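Local structure of guanine nucleotide exchange protein (1XSZ) at residues A[21-24]-A[25-29]; A[45-48]-A[49-53]; A[343-346]-A[347-351]. The protein probably promotes guanine nucleotide exchange on ADP-ribosylation factor GTPases, through a Sec7 domain whose active site lies beneath a C-terminal cap. All blocks are in the same frame, centred on the assembly; numbering follows the deposited sequence. Where two conformers were deposited one is given.

None of the three contacts closes a loop between distant parts of the chain: each is a local meeting along one helix, and they follow in series without nesting or crossing. Contact 1 forms the first turns of helix 22-35, and contact 2 the last turns of the next helix, 40-50. Both belong to the Sec7 domain, and they touch through Ile26 on Phe48 and Ile29 on Phe47, their centres about 14 Å apart. Much later in the chain, contact 3 builds the end of helix 332-351, the final helix, and touches neither of the others; its nearest atoms lie about 22 Å from contact 1 and about 33 Å from contact 2.

Contact 1: A[21-24]-A[25-29]; sequences KPKN and GINKI
Ile26 packs against the carbonyl of Pro22 on the inner side of the first helical turn, where the fit is tight. Its amide N reaches Pro22 O at 2.9 Å in an almost straight bond, and its CG1 rests 3.4 Å from the same Pro22 O. With CG1 set beside the backbone N (chi1 -66°), the branch folds back over that carbonyl, while the side chain as a whole packs against Phe18, Ile44, Phe48, Tyr63 and Tyr328. Gly25 is also buried; its N-H reaches Lys21 O at 3.4 Å, a weak bond.

The other side of the helix is looser and polar. Lys23 and Asn27 run side by side in the same direction, Lys23 CG 3.8 Å from Asn27 OD1, and Asn27 N bonds to Lys23 O at 2.9 Å. Lys28 N binds Asn24 O at 3.0 Å, and a water donates a second bond to Asn24 O, also at 3.0 Å. Lys28 NZ approaches this water weakly, a doubtful link because Lys28 has two conformers.

Lys23 bends at chi3 and its NZ forms a salt bridge with Asp329, which lies in the capping domain. The chemistry thus implies two roles for this helix start: apolar on its inner face, and tied to the capping region by the Lys23-Asp329 salt bridge, with Tyr328 packed beside it.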
# COMPACT_ATOMS: atom_id res chain seq x y z
N LYS A 21 -7.43 0.90 18.23
CA LYS A 21 -6.26 1.65 17.79
C LYS A 21 -5.12 0.65 17.69
O LYS A 21 -4.51 0.27 18.69
CB LYS A 21 -5.90 2.75 18.78
CG LYS A 21 -4.76 3.64 18.31
CD LYS A 21 -4.43 4.73 19.32
CE LYS A 21 -3.28 5.59 18.84
NZ LYS A 21 -3.58 6.28 17.56
N PRO A 22 -4.82 0.19 16.47
CA PRO A 22 -3.75 -0.78 16.22
C PRO A 22 -2.48 -0.58 17.04
O PRO A 22 -1.96 -1.54 17.62
CB PRO A 22 -3.51 -0.64 14.72
CG PRO A 22 -4.91 -0.43 14.21
CD PRO A 22 -5.46 0.59 15.20
N LYS A 23 -1.98 0.65 17.10
CA LYS A 23 -0.77 0.93 17.86
C LYS A 23 -0.86 0.48 19.31
O LYS A 23 0.13 0.01 19.88
CB LYS A 23 -0.42 2.42 17.80
CG LYS A 23 0.85 2.77 18.57
CD LYS A 23 1.17 4.26 18.57
CE LYS A 23 1.56 4.77 17.20
NZ LYS A 23 1.97 6.20 17.26
N ASN A 24 -2.03 0.63 19.93
CA ASN A 24 -2.18 0.22 21.32
C ASN A 24 -2.14 -1.29 21.46
O ASN A 24 -1.62 -1.81 22.44
CB ASN A 24 -3.48 0.77 21.91
CG ASN A 24 -3.44 2.27 22.11
OD1 ASN A 24 -2.38 2.85 22.34
ND2 ASN A 24 -4.60 2.91 22.02
N GLY A 25 -2.70 -1.99 20.47
CA GLY A 25 -2.69 -3.45 20.51
C GLY A 25 -1.27 -3.97 20.34
O GLY A 25 -0.83 -4.88 21.05
N ILE A 26 -0.54 -3.38 19.40
CA ILE A 26 0.84 -3.77 19.14
C ILE A 26 1.68 -3.51 20.39
O ILE A 26 2.47 -4.36 20.81
CB ILE A 26 1.43 -2.97 17.95
CG1 ILE A 26 0.70 -3.35 16.66
CG2 ILE A 26 2.93 -3.22 17.83
CD1 ILE A 26 0.87 -4.81 16.25
N ASN A 27 1.49 -2.34 21.00
CA ASN A 27 2.24 -2.00 22.21
C ASN A 27 1.97 -2.98 23.34
O ASN A 27 2.88 -3.32 24.10
CB ASN A 27 1.92 -0.57 22.65
CG ASN A 27 2.59 0.47 21.78
OD1 ASN A 27 2.32 1.67 21.90
ND2 ASN A 27 3.48 0.03 20.91
N LYS A 28 0.73 -3.43 23.47
CA LYS A 28 0.38 -4.37 24.52
C LYS A 28 1.12 -5.69 24.32
O LYS A 28 1.64 -6.27 25.27
CB LYS A 28 -1.13 -4.62 24.55
CG LYS A 28 -1.93 -3.47 25.13
CD LYS A 28 -3.40 -3.83 25.25
CE LYS A 28 -4.18 -2.74 25.99
NZ LYS A 28 -4.07 -1.42 25.30
N ILE A 29 1.17 -6.16 23.08
CA ILE A 29 1.86 -7.40 22.77
C ILE A 29 3.34 -7.24 23.12
O ILE A 29 3.94 -8.12 23.74
CB ILE A 29 1.75 -7.77 21.27
CG1 ILE A 29 0.31 -8.15 20.94
CG2 ILE A 29 2.70 -8.93 20.95
CD1 ILE A 29 0.05 -8.37 19.46
O HOH W 1 -1.00 -0.28 24.89

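Contact 2: A[45-48]-A[49-53]; sequences AEFF and HQQRK
Phe47 presents one ring face to Gln51, one helical turn further on. Gln51 CG sits 3.6 Å from the ring centroid and only 15° off its normal, a CH-pi contact, with CZ of Phe47 the nearest ring atom. The Phe47 ring reaches this place because its CG stands opposite the backbone N (chi1 -163°), which carries the ring toward the C-terminal end of the helix. The side chains pass each other at a slant, and the Gln51 amide is inclined to the ring. Gln51 N also bonds to Phe47 O at 2.8 Å, so backbone and side chain hold the same pair together.

A second, polar pair lies alongside. Glu46, bent at chi2, swings its carboxylate toward Gln50, whose NE2 donates to Glu46 OE2 at 3.2 Å. The acceptor lies in the plane of the amide and is met nearly along the axis of its C-O bond, yet carboxylate and amide planes remain 34° apart. Gln50 N to Glu46 O, at 2.8 Å, is the backbone bond beneath this pair.

His49 approaches Ala45 O obliquely, ND1 3.5 Å from it, but that nitrogen bonds to Gln81, and the ring stacks on Phe78. Beyond the helix, Arg52, its chain extended, brings NH1 to His49 O at 2.9 Å, the oxygen lying at the edge of the guanidinium, in its plane.

Phe47 and Phe48 meanwhile face neighbouring helices, Phe47 on helix 11-20 and Phe48 on helices 57-64 and 69-80. The arrangement is that of a helix end whose aromatic side packs into neighbouring helices while its last residues reach the surface, as expected in the all-helical Sec7 fold.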
# COMPACT_ATOMS: atom_id res chain seq x y z
N ALA A 45 3.37 -11.41 14.59
CA ALA A 45 2.99 -12.12 13.38
C ALA A 45 2.11 -13.32 13.69
O ALA A 45 1.11 -13.56 13.01
CB ALA A 45 4.24 -12.56 12.62
N GLU A 46 2.47 -14.08 14.72
CA GLU A 46 1.69 -15.25 15.09
C GLU A 46 0.30 -14.86 15.57
O GLU A 46 -0.67 -15.56 15.30
CB GLU A 46 2.41 -16.05 16.18
CG GLU A 46 1.72 -17.35 16.58
CD GLU A 46 1.61 -18.34 15.43
OE1 GLU A 46 2.62 -18.57 14.73
OE2 GLU A 46 0.51 -18.90 15.24
N PHE A 47 0.20 -13.73 16.26
CA PHE A 47 -1.09 -13.26 16.76
C PHE A 47 -2.00 -12.91 15.58
O PHE A 47 -3.19 -13.20 15.59
CB PHE A 47 -0.92 -12.03 17.66
CG PHE A 47 -2.11 -11.74 18.52
CD1 PHE A 47 -2.37 -12.50 19.66
CD2 PHE A 47 -3.00 -10.72 18.19
CE1 PHE A 47 -3.49 -12.25 20.45
CE2 PHE A 47 -4.13 -10.46 18.97
CZ PHE A 47 -4.37 -11.23 20.11
N PHE A 48 -1.44 -12.28 14.55
CA PHE A 48 -2.21 -11.91 13.36
C PHE A 48 -2.80 -13.17 12.72
O PHE A 48 -3.96 -13.18 12.30
CB PHE A 48 -1.31 -11.20 12.34
CG PHE A 48 -0.93 -9.79 12.71
CD1 PHE A 48 0.12 -9.17 12.06
CD2 PHE A 48 -1.64 -9.07 13.68
CE1 PHE A 48 0.47 -7.85 12.35
CE2 PHE A 48 -1.30 -7.75 13.97
CZ PHE A 48 -0.25 -7.14 13.31
N HIS A 49 -2.00 -14.22 12.63
CA HIS A 49 -2.47 -15.48 12.05
C HIS A 49 -3.51 -16.14 12.95
O HIS A 49 -4.59 -16.52 12.49
CB HIS A 49 -1.29 -16.45 11.84
CG HIS A 49 -0.52 -16.20 10.59
ND1 HIS A 49 0.85 -16.08 10.57
CD2 HIS A 49 -0.92 -16.11 9.30
CE1 HIS A 49 1.26 -15.92 9.32
NE2 HIS A 49 0.21 -15.94 8.53
N GLN A 50 -3.18 -16.27 14.23
CA GLN A 50 -4.08 -16.91 15.19
C GLN A 50 -5.43 -16.24 15.37
O GLN A 50 -6.45 -16.91 15.47
CB GLN A 50 -3.40 -17.00 16.56
CG GLN A 50 -2.34 -18.07 16.69
CD GLN A 50 -2.92 -19.47 16.60
OE1 GLN A 50 -4.02 -19.73 17.09
NE2 GLN A 50 -2.18 -20.38 15.98
N GLN A 51 -5.43 -14.91 15.40
CA GLN A 51 -6.66 -14.16 15.63
C GLN A 51 -7.23 -13.48 14.39
O GLN A 51 -7.96 -12.49 14.50
CB GLN A 51 -6.42 -13.12 16.72
CG GLN A 51 -5.81 -13.69 18.00
CD GLN A 51 -6.78 -14.57 18.77
OE1 GLN A 51 -6.38 -15.31 19.67
NE2 GLN A 51 -8.05 -14.49 18.42
N ARG A 52 -6.93 -14.02 13.22
CA ARG A 52 -7.40 -13.42 11.97
C ARG A 52 -8.92 -13.22 11.90
O ARG A 52 -9.38 -12.30 11.23
CB ARG A 52 -6.93 -14.26 10.78
CG ARG A 52 -7.44 -15.68 10.78
CD ARG A 52 -6.88 -16.45 9.59
NE ARG A 52 -7.44 -17.80 9.51
CZ ARG A 52 -7.26 -18.75 10.43
NH1 ARG A 52 -6.52 -18.50 11.50
NH2 ARG A 52 -7.81 -19.94 10.27
N LYS A 53 -9.68 -14.06 12.58
CA LYS A 53 -11.14 -13.94 12.56
C LYS A 53 -11.68 -12.90 13.53
O LYS A 53 -12.86 -12.56 13.49
CB LYS A 53 -11.78 -15.30 12.89
CG LYS A 53 -11.48 -16.40 11.89
CD LYS A 53 -12.11 -17.71 12.31
CE LYS A 53 -11.82 -18.81 11.31
NZ LYS A 53 -12.34 -18.48 9.95

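Contact 3: A[343-346]-A[347-351]; sequences KKLI and TIERN
Lys343 O is approached twice by Thr347: the amide N bonds to it at 2.9 Å, and OG1 lies 3.1 Å away, near enough to donate as well, although its proton has another acceptor within reach. OG1 stands beside the backbone N of Thr347 (chi1 -67°), which turns the hydroxyl back along the helix toward that carbonyl. Lys343 NZ itself is engaged elsewhere, with Ala315 O, and so anchors this helix to the end of helix 306-315.

Ile346 and Arg350 run side by side, pointing the same way. The methyl CG2 of Ile346 sits over the centre of one face of the Arg350 guanidinium, 3.6 Å from CZ, so the flat cation is laid against an aliphatic branch. Leu345 and Glu349 meet at a slant instead, Leu345 CG 4.0 Å from Glu349 OE2, a loose contact of hydrocarbon with carboxylate oxygen. Ile348 CG1 rests 3.3 Å from Lys344 O.

At the last turn Thr347 O is held by two donors of Asn351, the backbone N and ND2, each at 2.9 Å, so the side-chain amide doubles the backbone bond.

Most of these residues are exposed. The chemistry implies a helix end held by its own backbone and by short side-chain contacts, with one isoleucine methyl laid over a face of the arginine cation rather than building a core.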
# COMPACT_ATOMS: atom_id res chain seq x y z
N LYS A 343 -9.93 24.40 6.36
CA LYS A 343 -10.98 24.91 5.48
C LYS A 343 -11.58 26.19 6.06
O LYS A 343 -11.92 27.12 5.32
CB LYS A 343 -12.09 23.86 5.29
CG LYS A 343 -11.75 22.75 4.32
CD LYS A 343 -11.55 23.28 2.90
CE LYS A 343 -11.47 22.14 1.89
NZ LYS A 343 -11.17 22.63 0.51
N LYS A 344 -11.72 26.23 7.38
CA LYS A 344 -12.26 27.42 8.04
C LYS A 344 -11.32 28.60 7.83
O LYS A 344 -11.76 29.72 7.58
CB LYS A 344 -12.46 27.17 9.53
CG LYS A 344 -13.64 26.27 9.87
CD LYS A 344 -13.82 26.15 11.37
CE LYS A 344 -15.05 25.33 11.72
NZ LYS A 344 -15.26 25.24 13.19
N LEU A 345 -10.02 28.34 7.91
CA LEU A 345 -9.02 29.39 7.72
C LEU A 345 -9.17 29.97 6.32
O LEU A 345 -9.18 31.19 6.13
CB LEU A 345 -7.60 28.83 7.89
CG LEU A 345 -6.45 29.79 7.58
CD1 LEU A 345 -6.54 30.99 8.51
CD2 LEU A 345 -5.12 29.08 7.74
N ILE A 346 -9.27 29.09 5.32
CA ILE A 346 -9.42 29.53 3.94
C ILE A 346 -10.70 30.37 3.80
O ILE A 346 -10.70 31.40 3.12
CB ILE A 346 -9.46 28.32 2.98
CG1 ILE A 346 -8.08 27.66 2.97
CG2 ILE A 346 -9.85 28.75 1.58
CD1 ILE A 346 -8.05 26.32 2.25
N THR A 347 -11.77 29.93 4.45
CA THR A 347 -13.02 30.67 4.39
C THR A 347 -12.86 32.09 4.93
O THR A 347 -13.36 33.04 4.33
CB THR A 347 -14.13 29.94 5.20
OG1 THR A 347 -14.44 28.71 4.54
CG2 THR A 347 -15.39 30.80 5.29
N ILE A 348 -12.15 32.24 6.04
CA ILE A 348 -11.94 33.56 6.62
C ILE A 348 -11.02 34.41 5.76
O ILE A 348 -11.19 35.63 5.68
CB ILE A 348 -11.39 33.45 8.06
CG1 ILE A 348 -12.38 32.66 8.92
CG2 ILE A 348 -11.18 34.83 8.65
CD1 ILE A 348 -11.84 32.29 10.28
N GLU A 349 -10.05 33.79 5.11
CA GLU A 349 -9.15 34.55 4.25
C GLU A 349 -9.93 35.10 3.06
O GLU A 349 -9.67 36.21 2.59
CB GLU A 349 -8.00 33.66 3.75
CG GLU A 349 -7.14 33.11 4.87
CD GLU A 349 -5.95 32.32 4.37
OE1 GLU A 349 -6.09 31.61 3.35
OE2 GLU A 349 -4.87 32.40 5.00
N ARG A 350 -10.91 34.33 2.58
CA ARG A 350 -11.72 34.75 1.44
C ARG A 350 -12.92 35.64 1.76
O ARG A 350 -13.36 36.42 0.91
CB ARG A 350 -12.23 33.51 0.69
CG ARG A 350 -11.15 32.74 -0.02
CD ARG A 350 -11.69 31.48 -0.69
NE ARG A 350 -10.63 30.79 -1.42
CZ ARG A 350 -10.72 29.54 -1.86
NH1 ARG A 350 -11.82 28.84 -1.65
NH2 ARG A 350 -9.70 28.99 -2.51
N ASN A 351 -13.44 35.55 2.98
CA ASN A 351 -14.63 36.32 3.35
C ASN A 351 -14.46 37.28 4.51
O ASN A 351 -15.39 38.01 4.86
CB ASN A 351 -15.76 35.34 3.68
CG ASN A 351 -16.11 34.46 2.51
OD1 ASN A 351 -16.86 34.86 1.62
ND2 ASN A 351 -15.56 33.24 2.50